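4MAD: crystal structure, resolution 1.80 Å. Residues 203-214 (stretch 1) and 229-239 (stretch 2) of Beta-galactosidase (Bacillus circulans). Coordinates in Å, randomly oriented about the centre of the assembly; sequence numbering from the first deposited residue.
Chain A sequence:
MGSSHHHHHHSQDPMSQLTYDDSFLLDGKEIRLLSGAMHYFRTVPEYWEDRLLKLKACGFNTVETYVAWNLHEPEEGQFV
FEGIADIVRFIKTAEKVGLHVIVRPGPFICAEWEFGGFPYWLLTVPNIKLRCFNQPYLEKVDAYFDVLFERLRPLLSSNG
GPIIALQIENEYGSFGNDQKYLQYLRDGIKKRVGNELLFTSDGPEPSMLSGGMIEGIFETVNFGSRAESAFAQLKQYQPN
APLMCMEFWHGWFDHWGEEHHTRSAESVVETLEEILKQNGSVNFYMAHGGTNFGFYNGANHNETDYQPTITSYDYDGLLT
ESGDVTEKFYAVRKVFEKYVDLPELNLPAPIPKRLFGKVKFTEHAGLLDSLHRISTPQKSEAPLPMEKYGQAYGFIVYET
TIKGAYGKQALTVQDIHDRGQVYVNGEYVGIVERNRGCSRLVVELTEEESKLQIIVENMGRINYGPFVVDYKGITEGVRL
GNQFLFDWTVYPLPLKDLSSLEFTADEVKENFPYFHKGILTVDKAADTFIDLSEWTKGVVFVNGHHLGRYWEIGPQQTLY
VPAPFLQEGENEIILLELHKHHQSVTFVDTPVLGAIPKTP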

# COMPACT_ATOMS: atom_id res chain seq x y z
N GLY A 203 7.27 2.66 -18.87
CA GLY A 203 7.26 1.44 -19.65
C GLY A 203 7.83 1.70 -21.03
O GLY A 203 7.77 2.74 -21.52
N PRO A 204 8.41 0.68 -21.63
CA PRO A 204 9.16 0.83 -22.87
C PRO A 204 8.28 0.79 -24.09
O PRO A 204 8.39 -0.10 -24.85
CB PRO A 204 10.04 -0.43 -22.88
CG PRO A 204 9.35 -1.39 -22.11
CD PRO A 204 8.53 -0.66 -21.08
N GLU A 205 7.40 1.76 -24.23
CA GLU A 205 6.42 1.78 -25.30
C GLU A 205 6.39 3.19 -25.77
O GLU A 205 6.53 4.08 -24.99
CB GLU A 205 5.05 1.33 -24.78
CG GLU A 205 5.10 -0.03 -24.23
CD GLU A 205 3.85 -0.50 -23.52
OE1 GLU A 205 2.76 -0.15 -23.91
OE2 GLU A 205 4.02 -1.30 -22.57
N PRO A 206 6.14 3.39 -27.04
CA PRO A 206 6.22 4.73 -27.56
C PRO A 206 5.27 5.70 -26.85
O PRO A 206 5.66 6.77 -26.54
CB PRO A 206 5.82 4.54 -29.02
CG PRO A 206 6.24 3.27 -29.34
CD PRO A 206 6.12 2.41 -28.13
N SER A 207 4.05 5.29 -26.58
CA SER A 207 3.13 6.19 -25.93
C SER A 207 3.68 6.59 -24.57
O SER A 207 3.60 7.69 -24.18
CB SER A 207 1.76 5.57 -25.76
OG SER A 207 1.80 4.54 -24.84
N MET A 208 4.20 5.63 -23.84
CA MET A 208 4.71 5.93 -22.52
C MET A 208 5.95 6.81 -22.48
O MET A 208 6.08 7.65 -21.67
CB MET A 208 4.94 4.63 -21.75
CG MET A 208 3.69 3.82 -21.61
SD MET A 208 4.09 2.20 -21.00
CE MET A 208 2.46 1.57 -20.65
N LEU A 209 6.87 6.52 -23.34
CA LEU A 209 8.05 7.32 -23.47
C LEU A 209 7.74 8.73 -23.98
O LEU A 209 8.30 9.68 -23.54
CB LEU A 209 9.06 6.65 -24.37
CG LEU A 209 9.52 5.31 -23.86
CD1 LEU A 209 10.21 4.58 -24.91
CD2 LEU A 209 10.49 5.59 -22.75
N SER A 210 6.85 8.84 -24.94
CA SER A 210 6.50 10.19 -25.38
C SER A 210 5.83 10.99 -24.27
O SER A 210 6.10 12.12 -24.09
CB SER A 210 5.61 10.20 -26.63
OG SER A 210 6.16 9.51 -27.69
N GLY A 211 4.91 10.38 -23.57
CA GLY A 211 4.23 11.06 -22.50
C GLY A 211 5.02 11.39 -21.27
O GLY A 211 4.79 12.37 -20.63
N GLY A 212 5.88 10.46 -20.89
CA GLY A 212 6.59 10.58 -19.65
C GLY A 212 7.99 11.16 -19.56
O GLY A 212 8.41 11.45 -18.50
N MET A 213 8.71 11.27 -20.67
CA MET A 213 10.03 11.86 -20.65
C MET A 213 9.93 13.37 -20.50
O MET A 213 9.00 13.97 -20.97
CB MET A 213 10.84 11.47 -21.88
CG MET A 213 10.98 10.00 -22.08
SD MET A 213 11.95 9.53 -23.52
CE MET A 213 13.38 10.48 -23.21
N ILE A 214 10.91 13.93 -19.82
CA ILE A 214 11.06 15.34 -19.64
C ILE A 214 12.35 15.88 -20.32
O ILE A 214 13.38 15.31 -20.23
CB ILE A 214 11.08 15.76 -18.19
CG1 ILE A 214 10.09 14.97 -17.35
CG2 ILE A 214 10.76 17.19 -18.11
CD1 ILE A 214 10.19 15.22 -15.93
N SER A 229 14.52 -6.04 -26.03
CA SER A 229 13.49 -5.27 -26.66
C SER A 229 13.23 -3.95 -25.94
O SER A 229 13.04 -2.92 -26.53
CB SER A 229 12.22 -6.10 -26.68
OG SER A 229 11.16 -5.29 -26.81
N ALA A 230 13.20 -4.03 -24.63
CA ALA A 230 12.92 -2.87 -23.82
C ALA A 230 13.98 -1.80 -23.95
O ALA A 230 13.67 -0.64 -24.15
CB ALA A 230 12.75 -3.25 -22.41
N PHE A 231 15.22 -2.21 -23.86
CA PHE A 231 16.32 -1.27 -24.06
C PHE A 231 16.38 -0.69 -25.48
O PHE A 231 16.73 0.43 -25.69
CB PHE A 231 17.63 -1.86 -23.62
CG PHE A 231 17.77 -2.00 -22.13
CD1 PHE A 231 17.23 -1.10 -21.25
CD2 PHE A 231 18.49 -3.03 -21.63
CE1 PHE A 231 17.45 -1.24 -19.91
CE2 PHE A 231 18.69 -3.16 -20.32
CZ PHE A 231 18.17 -2.28 -19.45
N ALA A 232 16.01 -1.51 -26.45
CA ALA A 232 15.97 -1.05 -27.81
C ALA A 232 14.97 0.06 -28.01
O ALA A 232 15.26 1.00 -28.65
CB ALA A 232 15.69 -2.15 -28.71
N GLN A 233 13.79 -0.08 -27.42
CA GLN A 233 12.78 0.95 -27.47
C GLN A 233 13.26 2.21 -26.83
O GLN A 233 13.12 3.23 -27.38
CB GLN A 233 11.52 0.52 -26.77
CG GLN A 233 10.53 0.03 -27.68
CD GLN A 233 9.99 1.10 -28.59
OE1 GLN A 233 10.51 2.18 -28.69
NE2 GLN A 233 8.99 0.80 -29.23
N LEU A 234 13.88 2.07 -25.67
CA LEU A 234 14.45 3.19 -24.97
C LEU A 234 15.50 3.88 -25.82
O LEU A 234 15.47 5.06 -25.95
CB LEU A 234 15.08 2.76 -23.67
CG LEU A 234 15.89 3.75 -22.87
CD1 LEU A 234 15.08 4.93 -22.59
CD2 LEU A 234 16.46 3.22 -21.65
N LYS A 235 16.34 3.12 -26.49
CA LYS A 235 17.36 3.71 -27.33
C LYS A 235 16.87 4.53 -28.54
O LYS A 235 17.58 5.37 -29.03
CB LYS A 235 18.41 2.67 -27.72
CG LYS A 235 19.29 2.34 -26.58
CD LYS A 235 20.50 1.63 -26.99
CE LYS A 235 20.30 0.22 -26.82
NZ LYS A 235 21.31 -0.60 -27.45
N GLN A 236 15.65 4.30 -28.96
CA GLN A 236 15.03 5.16 -29.93
C GLN A 236 14.81 6.57 -29.47
O GLN A 236 14.79 7.45 -30.26
CB GLN A 236 13.76 4.59 -30.47
CG GLN A 236 13.98 3.28 -30.98
CD GLN A 236 13.30 3.10 -32.21
OE1 GLN A 236 12.12 2.93 -32.24
NE2 GLN A 236 14.04 3.17 -33.29
N TYR A 237 14.55 6.73 -28.21
CA TYR A 237 14.37 8.02 -27.63
C TYR A 237 15.61 8.60 -26.94
O TYR A 237 15.68 9.77 -26.71
CB TYR A 237 13.18 7.99 -26.66
CG TYR A 237 11.85 7.70 -27.29
CD1 TYR A 237 10.93 8.70 -27.44
CD2 TYR A 237 11.52 6.46 -27.70
CE1 TYR A 237 9.75 8.46 -28.00
CE2 TYR A 237 10.34 6.21 -28.29
CZ TYR A 237 9.46 7.21 -28.44
OH TYR A 237 8.23 6.99 -28.98
N GLN A 238 16.53 7.76 -26.56
CA GLN A 238 17.65 8.14 -25.72
C GLN A 238 18.82 7.25 -26.07
O GLN A 238 19.07 6.33 -25.41
CB GLN A 238 17.28 7.98 -24.26
CG GLN A 238 18.37 8.33 -23.29
CD GLN A 238 17.87 8.30 -21.87
OE1 GLN A 238 17.29 9.23 -21.38
NE2 GLN A 238 18.06 7.19 -21.26
N PRO A 239 19.43 7.52 -27.20
CA PRO A 239 20.40 6.62 -27.81
C PRO A 239 21.68 6.39 -27.05
O PRO A 239 22.16 5.31 -27.12
CB PRO A 239 20.66 7.28 -29.17
CG PRO A 239 20.24 8.57 -29.04
CD PRO A 239 19.13 8.63 -28.07

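Two helical segments of one chain of this beta-galactosidase, residues 206-212 and 229-237, pack with their N-to-C directions 42° apart and their axes 10.4 Å apart at closest approach. No hydrogen bond joins the stretches; 464 Å² of surface, both sides summed, is buried by van der Waals and aromatic contacts alone. The backbones come nearest where the loop before the first helix meets the second, with P204 CA 5.4 Å from A230 CA; farther along, L209 CA and Y237 CA stand 7.6 Å apart, leaving room for side chains between them.

Y237 covers the most surface, 107 Å². Its CA-to-CB bond points toward stretch 1, and with chi1 at -64° (m) its ring reaches across to the first helix, where P206, L209 and S210 meet it. L209 sits over one face: its CB is 3.9 Å from the ring centroid and only 1° off the ring normal, an almost ideal CH-pi placement in which an aliphatic C-H group packs on the pi face, largely through dispersion. The same leucine (m, t) sends CD1 to 3.6 Å from Y237 CD2, and CD1 also reaches to 4.0 Å from Q233 O, so this buried side chain fills the space between tyrosine and helix backbone. M213, the first residue after the helix to leave helical phi/psi, adds an oblique sulfur-aromatic contact, SD lying 5.0 Å from the Y237 ring centroid and 54° off the normal. The sulfur packs more closely on the aliphatic base of the tyrosine, with M213 SD 3.7 Å from Y237 CB.

At the far end of the ring, Y237 OH approaches P206 CA at 3.3 Å and S210 OG at 3.5 Å. The latter is a contact rather than a hydrogen bond; the serine hydroxyl instead donates to its own helix, S210 OG to P206 O at 3.0 Å, alongside the backbone bond from S210 N to P206 O at 2.9 Å.

P204 covers 61 Å², as does L209. Its ring packs against the small side chain of A230, P204 CG to A230 CB at 3.9 Å, an apolar pairing that accompanies the close backbone approach. Q233, one helical turn on from A230, continues this contact with its aliphatic portion: Q233 CG is 3.6 Å from P204 O. Its amide extends to P206, where Q233 NE2 lies 3.5 Å from P206 CD. Thus the contact runs from P204 against A230 and Q233 to L209 and M213 against Y237.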